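Local atomic coordinates of putative uncharacterized protein (Ustilago maydis, PDB entry 4GNX), a protein that binds single-stranded DNA through its OB-fold domains as part of the replication protein A complex. Residues W31-V43 against A54-L68. Sequence-based numbering, arbitrary orientation.
Sequences WSNQRGEGKLFSV and ATGFNDAVDRFYPLL. With nucleotides of chain G.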
loop_
_atom_site.group_PDB
_atom_site.type_symbol
_atom_site.label_atom_id
_atom_site.label_comp_id
_atom_site.label_asym_id
_atom_site.label_seq_id
_atom_site.Cartn_x
_atom_site.Cartn_y
_atom_site.Cartn_z
ATOM N N TRP C 31 -6.736 -20.992 -17.676
ATOM C CA TRP C 31 -5.964 -21.376 -16.504
ATOM C C TRP C 31 -5.835 -22.858 -16.348
ATOM O O TRP C 31 -6.374 -23.632 -17.144
ATOM C CB TRP C 31 -6.558 -20.752 -15.236
ATOM C CG TRP C 31 -7.751 -21.497 -14.693
ATOM C CD1 TRP C 31 -7.748 -22.557 -13.793
ATOM C CD2 TRP C 31 -9.167 -21.271 -15.010
ATOM N NE1 TRP C 31 -9.023 -22.987 -13.539
ATOM C CE2 TRP C 31 -9.924 -22.261 -14.235
ATOM C CE3 TRP C 31 -9.857 -20.384 -15.823
ATOM C CZ2 TRP C 31 -11.311 -22.335 -14.287
ATOM C CZ3 TRP C 31 -11.256 -20.472 -15.869
ATOM C CH2 TRP C 31 -11.962 -21.428 -15.122
ATOM N N SER C 32 -5.077 -23.239 -15.321
ATOM C CA SER C 32 -5.029 -24.597 -14.775
ATOM C C SER C 32 -4.590 -24.552 -13.311
ATOM O O SER C 32 -3.898 -23.617 -12.893
ATOM C CB SER C 32 -4.072 -25.487 -15.566
ATOM O OG SER C 32 -3.867 -26.717 -14.887
ATOM N N ASN C 33 -4.998 -25.558 -12.539
ATOM C CA ASN C 33 -4.536 -25.703 -11.157
ATOM C C ASN C 33 -4.653 -27.131 -10.610
ATOM O O ASN C 33 -3.964 -28.033 -11.091
ATOM C CB ASN C 33 -5.168 -24.651 -10.213
ATOM C CG ASN C 33 -6.631 -24.369 -10.517
ATOM O OD1 ASN C 33 -7.456 -25.278 -10.600
ATOM N ND2 ASN C 33 -6.962 -23.092 -10.656
ATOM N N GLN C 34 -5.527 -27.330 -9.623
ATOM C CA GLN C 34 -5.659 -28.613 -8.919
ATOM C C GLN C 34 -7.012 -29.269 -9.204
ATOM O O GLN C 34 -7.067 -30.394 -9.715
ATOM C CB GLN C 34 -5.490 -28.431 -7.402
ATOM C CG GLN C 34 -4.841 -27.121 -6.963
ATOM C CD GLN C 34 -5.799 -25.933 -6.980
ATOM O OE1 GLN C 34 -7.016 -26.092 -7.118
ATOM N NE2 GLN C 34 -5.247 -24.733 -6.842
ATOM N N ARG C 35 -8.089 -28.562 -8.854
ATOM C CA ARG C 35 -9.459 -29.014 -9.125
ATOM C C ARG C 35 -9.953 -28.543 -10.492
ATOM O O ARG C 35 -10.867 -29.145 -11.064
ATOM C CB ARG C 35 -10.437 -28.563 -8.021
ATOM C CG ARG C 35 -10.644 -27.057 -7.889
ATOM C CD ARG C 35 -12.075 -26.732 -7.488
ATOM N NE ARG C 35 -12.144 -25.605 -6.561
ATOM C CZ ARG C 35 -12.372 -24.336 -6.903
ATOM N NH1 ARG C 35 -12.562 -23.996 -8.173
ATOM N NH2 ARG C 35 -12.410 -23.401 -5.962
ATOM N N GLY C 36 -9.339 -27.476 -11.009
ATOM C CA GLY C 36 -9.810 -26.824 -12.230
ATOM C C GLY C 36 -8.784 -26.551 -13.317
ATOM O O GLY C 36 -7.606 -26.925 -13.204
ATOM N N GLU C 37 -9.262 -25.877 -14.365
ATOM C CA GLU C 37 -8.533 -25.590 -15.603
ATOM C C GLU C 37 -9.587 -25.275 -16.663
ATOM O O GLU C 37 -10.296 -26.174 -17.112
ATOM C CB GLU C 37 -7.665 -26.789 -16.017
ATOM C CG GLU C 37 -7.041 -26.711 -17.402
ATOM C CD GLU C 37 -7.808 -27.507 -18.445
ATOM O OE1 GLU C 37 -8.162 -26.918 -19.490
ATOM O OE2 GLU C 37 -8.058 -28.716 -18.221
ATOM N N GLY C 38 -9.713 -24.007 -17.049
ATOM C CA GLY C 38 -10.780 -23.619 -17.972
ATOM C C GLY C 38 -10.637 -22.249 -18.583
ATOM O O GLY C 38 -9.525 -21.735 -18.725
ATOM N N LYS C 39 -11.773 -21.651 -18.937
ATOM C CA LYS C 39 -11.771 -20.328 -19.561
ATOM C C LYS C 39 -12.901 -19.395 -19.124
ATOM O O LYS C 39 -13.957 -19.831 -18.664
ATOM C CB LYS C 39 -11.731 -20.435 -21.089
ATOM C CG LYS C 39 -12.943 -21.088 -21.732
ATOM C CD LYS C 39 -12.847 -20.975 -23.245
ATOM C CE LYS C 39 -13.797 -21.926 -23.953
ATOM N NZ LYS C 39 -13.939 -21.541 -25.385
ATOM N N LEU C 40 -12.660 -18.100 -19.288
ATOM C CA LEU C 40 -13.629 -17.092 -18.914
ATOM C C LEU C 40 -13.348 -15.747 -19.556
ATOM O O LEU C 40 -12.281 -15.513 -20.124
ATOM C CB LEU C 40 -13.648 -16.916 -17.403
ATOM C CG LEU C 40 -12.445 -16.234 -16.759
ATOM C CD1 LEU C 40 -12.601 -14.724 -16.731
ATOM C CD2 LEU C 40 -12.282 -16.762 -15.343
ATOM N N PHE C 41 -14.319 -14.858 -19.457
ATOM C CA PHE C 41 -14.114 -13.503 -19.895
ATOM C C PHE C 41 -15.094 -12.661 -19.118
ATOM O O PHE C 41 -15.985 -13.183 -18.439
ATOM C CB PHE C 41 -14.368 -13.358 -21.396
ATOM C CG PHE C 41 -15.805 -13.128 -21.737
ATOM C CD1 PHE C 41 -16.240 -11.877 -22.165
ATOM C CD2 PHE C 41 -16.745 -14.148 -21.596
ATOM C CE1 PHE C 41 -17.583 -11.655 -22.463
ATOM C CE2 PHE C 41 -18.083 -13.929 -21.908
ATOM C CZ PHE C 41 -18.503 -12.684 -22.338
ATOM N N SER C 42 -14.942 -11.358 -19.223
ATOM C CA SER C 42 -15.855 -10.490 -18.548
ATOM C C SER C 42 -16.046 -9.205 -19.292
ATOM O O SER C 42 -15.239 -8.792 -20.112
ATOM C CB SER C 42 -15.364 -10.185 -17.141
ATOM O OG SER C 42 -14.201 -9.390 -17.199
ATOM N N VAL C 43 -17.139 -8.559 -18.951
ATOM C CA VAL C 43 -17.569 -7.362 -19.605
ATOM C C VAL C 43 -18.029 -6.402 -18.520
ATOM O O VAL C 43 -18.545 -6.835 -17.473
ATOM C CB VAL C 43 -18.735 -7.731 -20.534
ATOM C CG1 VAL C 43 -19.947 -6.834 -20.317
ATOM C CG2 VAL C 43 -18.279 -7.766 -21.985
ATOM N N ALA C 54 -20.171 -8.282 -15.564
ATOM C CA ALA C 54 -20.686 -9.591 -15.892
ATOM C C ALA C 54 -19.571 -10.505 -16.417
ATOM O O ALA C 54 -18.671 -10.054 -17.132
ATOM C CB ALA C 54 -21.784 -9.447 -16.902
ATOM N N THR C 55 -19.638 -11.784 -16.065
ATOM C CA THR C 55 -18.603 -12.739 -16.441
ATOM C C THR C 55 -19.214 -14.009 -17.019
ATOM O O THR C 55 -20.253 -14.503 -16.553
ATOM C CB THR C 55 -17.767 -13.157 -15.215
ATOM O OG1 THR C 55 -17.151 -12.006 -14.629
ATOM C CG2 THR C 55 -16.695 -14.161 -15.600
ATOM N N GLY C 56 -18.547 -14.555 -18.026
ATOM C CA GLY C 56 -18.946 -15.833 -18.559
ATOM C C GLY C 56 -17.835 -16.831 -18.373
ATOM O O GLY C 56 -16.670 -16.489 -18.587
ATOM N N PHE C 57 -18.199 -18.052 -17.975
ATOM C CA PHE C 57 -17.254 -19.143 -17.808
ATOM C C PHE C 57 -17.459 -20.248 -18.847
ATOM O O PHE C 57 -18.578 -20.486 -19.307
ATOM C CB PHE C 57 -17.389 -19.736 -16.418
ATOM C CG PHE C 57 -16.887 -18.853 -15.317
ATOM C CD1 PHE C 57 -15.549 -18.896 -14.924
ATOM C CD2 PHE C 57 -17.754 -18.003 -14.638
ATOM C CE1 PHE C 57 -15.080 -18.098 -13.891
ATOM C CE2 PHE C 57 -17.288 -17.198 -13.605
ATOM C CZ PHE C 57 -15.948 -17.251 -13.230
ATOM N N ASN C 58 -16.358 -20.911 -19.205
ATOM C CA ASN C 58 -16.337 -22.028 -20.154
ATOM C C ASN C 58 -17.283 -21.922 -21.358
ATOM O O ASN C 58 -16.990 -21.191 -22.306
ATOM C CB ASN C 58 -16.493 -23.340 -19.396
ATOM C CG ASN C 58 -15.602 -23.387 -18.173
ATOM O OD1 ASN C 58 -14.412 -23.047 -18.235
ATOM N ND2 ASN C 58 -16.178 -23.776 -17.041
ATOM N N ASP C 59 -18.411 -22.623 -21.320
ATOM C CA ASP C 59 -19.342 -22.611 -22.453
ATOM C C ASP C 59 -20.002 -21.244 -22.742
ATOM O O ASP C 59 -20.308 -20.911 -23.896
ATOM C CB ASP C 59 -20.359 -23.749 -22.322
ATOM C CG ASP C 59 -19.716 -25.123 -22.524
ATOM O OD1 ASP C 59 -20.437 -26.101 -22.834
ATOM O OD2 ASP C 59 -18.476 -25.224 -22.383
ATOM N N ALA C 60 -20.180 -20.443 -21.701
ATOM C CA ALA C 60 -20.699 -19.089 -21.864
ATOM C C ALA C 60 -19.803 -18.197 -22.749
ATOM O O ALA C 60 -20.298 -17.253 -23.381
ATOM C CB ALA C 60 -20.927 -18.447 -20.507
ATOM N N VAL C 61 -18.500 -18.496 -22.786
ATOM C CA VAL C 61 -17.568 -17.742 -23.620
ATOM C C VAL C 61 -17.894 -17.976 -25.086
ATOM O O VAL C 61 -17.990 -17.028 -25.872
ATOM C CB VAL C 61 -16.098 -18.146 -23.397
ATOM C CG1 VAL C 61 -15.179 -17.311 -24.278
ATOM C CG2 VAL C 61 -15.712 -17.988 -21.942
ATOM N N ASP C 62 -18.064 -19.244 -25.442
ATOM C CA ASP C 62 -18.374 -19.619 -26.808
ATOM C C ASP C 62 -19.660 -18.955 -27.250
ATOM O O ASP C 62 -19.766 -18.457 -28.372
ATOM C CB ASP C 62 -18.516 -21.131 -26.899
ATOM C CG ASP C 62 -17.273 -21.868 -26.417
ATOM O OD1 ASP C 62 -16.196 -21.729 -27.046
ATOM O OD2 ASP C 62 -17.385 -22.612 -25.418
ATOM N N ARG C 63 -20.622 -18.929 -26.341
ATOM C CA ARG C 63 -21.930 -18.402 -26.635
ATOM C C ARG C 63 -21.964 -16.879 -26.743
ATOM O O ARG C 63 -22.620 -16.338 -27.631
ATOM C CB ARG C 63 -22.936 -18.901 -25.598
ATOM C CG ARG C 63 -23.181 -20.395 -25.688
ATOM C CD ARG C 63 -24.232 -20.896 -24.715
ATOM N NE ARG C 63 -25.534 -20.254 -24.888
ATOM C CZ ARG C 63 -26.224 -19.669 -23.906
ATOM N NH1 ARG C 63 -25.748 -19.654 -22.662
ATOM N NH2 ARG C 63 -27.407 -19.110 -24.160
ATOM N N PHE C 64 -21.252 -16.181 -25.863
ATOM C CA PHE C 64 -21.433 -14.732 -25.773
ATOM C C PHE C 64 -20.243 -13.842 -26.102
ATOM O O PHE C 64 -20.435 -12.660 -26.411
ATOM C CB PHE C 64 -22.010 -14.365 -24.414
ATOM C CG PHE C 64 -23.254 -15.128 -24.077
ATOM C CD1 PHE C 64 -24.370 -15.071 -24.909
ATOM C CD2 PHE C 64 -23.314 -15.915 -22.944
ATOM C CE1 PHE C 64 -25.523 -15.781 -24.604
ATOM C CE2 PHE C 64 -24.466 -16.617 -22.634
ATOM C CZ PHE C 64 -25.570 -16.551 -23.464
ATOM N N TYR C 65 -19.028 -14.389 -26.040
ATOM C CA TYR C 65 -17.854 -13.569 -26.310
ATOM C C TYR C 65 -17.967 -12.915 -27.683
ATOM O O TYR C 65 -17.813 -11.694 -27.790
ATOM C CB TYR C 65 -16.529 -14.324 -26.175
ATOM C CG TYR C 65 -15.340 -13.398 -26.329
ATOM C CD1 TYR C 65 -14.865 -12.659 -25.240
ATOM C CD2 TYR C 65 -14.712 -13.225 -27.563
ATOM C CE1 TYR C 65 -13.783 -11.795 -25.370
ATOM C CE2 TYR C 65 -13.636 -12.360 -27.704
ATOM C CZ TYR C 65 -13.176 -11.648 -26.607
ATOM O OH TYR C 65 -12.107 -10.788 -26.735
ATOM N N PRO C 66 -18.257 -13.716 -28.732
ATOM C CA PRO C 66 -18.401 -13.108 -30.053
ATOM C C PRO C 66 -19.540 -12.102 -30.063
ATOM O O PRO C 66 -19.431 -11.054 -30.683
ATOM C CB PRO C 66 -18.745 -14.299 -30.950
ATOM C CG PRO C 66 -18.223 -15.489 -30.227
ATOM C CD PRO C 66 -18.463 -15.174 -28.785
ATOM N N LEU C 67 -20.600 -12.410 -29.331
ATOM C CA LEU C 67 -21.837 -11.640 -29.357
ATOM C C LEU C 67 -21.761 -10.229 -28.767
ATOM O O LEU C 67 -22.518 -9.350 -29.166
ATOM C CB LEU C 67 -22.938 -12.445 -28.655
ATOM C CG LEU C 67 -24.383 -11.951 -28.592
ATOM C CD1 LEU C 67 -24.927 -11.586 -29.969
ATOM C CD2 LEU C 67 -25.245 -13.018 -27.942
ATOM N N LEU C 68 -20.866 -10.010 -27.811
ATOM C CA LEU C 68 -20.849 -8.730 -27.101
ATOM C C LEU C 68 -19.680 -7.862 -27.541
ATOM O O LEU C 68 -18.530 -8.294 -27.495
ATOM C CB LEU C 68 -20.811 -8.953 -25.586
ATOM C CG LEU C 68 -22.006 -9.603 -24.882
ATOM C CD1 LEU C 68 -21.574 -10.118 -23.516
ATOM C CD2 LEU C 68 -23.168 -8.629 -24.750
ATOM P P DT G 2 -15.917 -20.687 -6.026
ATOM O OP1 DT G 2 -15.282 -21.151 -4.766
ATOM O OP2 DT G 2 -16.168 -19.235 -6.224
ATOM O "O5'" DT G 2 -15.013 -21.238 -7.220
ATOM C "C5'" DT G 2 -14.708 -20.421 -8.366
ATOM C "C4'" DT G 2 -13.715 -21.128 -9.260
ATOM O "O4'" DT G 2 -14.408 -22.020 -10.165
ATOM C "C3'" DT G 2 -12.882 -20.200 -10.137
ATOM O "O3'" DT G 2 -11.562 -20.723 -10.270
ATOM C "C2'" DT G 2 -13.624 -20.197 -11.461
ATOM C "C1'" DT G 2 -14.302 -21.561 -11.509
ATOM N N1 DT G 2 -15.661 -21.532 -12.087
ATOM C C2 DT G 2 -15.945 -22.375 -13.140
ATOM O O2 DT G 2 -15.128 -23.148 -13.615
ATOM N N3 DT G 2 -17.230 -22.278 -13.619
ATOM C C4 DT G 2 -18.231 -21.441 -13.165
ATOM O O4 DT G 2 -19.340 -21.468 -13.694
ATOM C C5 DT G 2 -17.861 -20.580 -12.060
ATOM C C7 DT G 2 -18.879 -19.641 -11.496
ATOM C C6 DT G 2 -16.610 -20.667 -11.588
ATOM P P DT G 3 -10.321 -19.938 -9.637
ATOM O OP1 DT G 3 -9.245 -20.950 -9.483
ATOM O OP2 DT G 3 -10.729 -19.111 -8.477
ATOM O "O5'" DT G 3 -9.889 -18.963 -10.818
ATOM C "C5'" DT G 3 -9.035 -19.452 -11.866
ATOM C "C4'" DT G 3 -8.392 -18.294 -12.588
ATOM O "O4'" DT G 3 -9.418 -17.340 -12.945
ATOM C "C3'" DT G 3 -7.357 -17.521 -11.770
ATOM O "O3'" DT G 3 -6.221 -17.265 -12.603
ATOM C "C2'" DT G 3 -8.081 -16.239 -11.395
ATOM C "C1'" DT G 3 -8.983 -16.042 -12.593
ATOM N N1 DT G 3 -10.179 -15.212 -12.358
ATOM C C2 DT G 3 -10.183 -13.933 -12.871
ATOM O O2 DT G 3 -9.240 -13.458 -13.485
ATOM N N3 DT G 3 -11.331 -13.222 -12.624
ATOM C C4 DT G 3 -12.454 -13.656 -11.942
ATOM O O4 DT G 3 -13.416 -12.905 -11.810
ATOM C C5 DT G 3 -12.384 -15.015 -11.439
ATOM C C7 DT G 3 -13.550 -15.575 -10.687
ATOM C C6 DT G 3 -11.265 -15.713 -11.671
#
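Phe41 of strand 39-43 packs against helix 59-64, and against Tyr65 and Leu68 beyond Phe64, while its backbone pairs with Gly56 of strand 54-57. Phe41 CB starts the contact, 3.9 Å from Tyr65 CD1. Further out, Phe41 CD1 lies 3.5 Å from the same Tyr65 CD1, which CG and CE1 also meet. The two rings make an offset edge-to-face pair, planes at 84°, the edge of Tyr65 toward the Phe41 face. On the other branch, Phe41 CD2 lies 4.0 Å from Val61 CG2, and CE2 lies beside the backbone of Gly56, which has no side chain in its way. At the tip, CZ meets the Tyr65 backbone, and Leu68 CD1 near the plane of the ring.

Leu40 and Phe57 form a non-hydrogen-bonded antiparallel pair, and their side chains lie side by side on the DNA-facing side. The base of DT2 of chain G lies nearly parallel over one face of the Phe57 ring. Trp31 takes the sugar carbon C5' of DT3 of chain G over one face. Aromatic stacking on DNA bases is a feature of replication protein A OB folds.

Asn58 follows the strand and grips the Lys39 backbone twice. Its N donates to Lys39 O, and Asn58 OD1 accepts from Lys39 N at 3.1 Å, almost straight at 174°. Beyond CG the Lys39 chain is extended, and Lys39 NZ forms a salt bridge with Asp62 OD1 at 2.8 Å, from above the carboxylate plane.

The hairpin of strands 39-46 and 51-57 runs between strand 17-30, bonded to Leu40 and Ser42, and strand 95-99, bonded to Thr55.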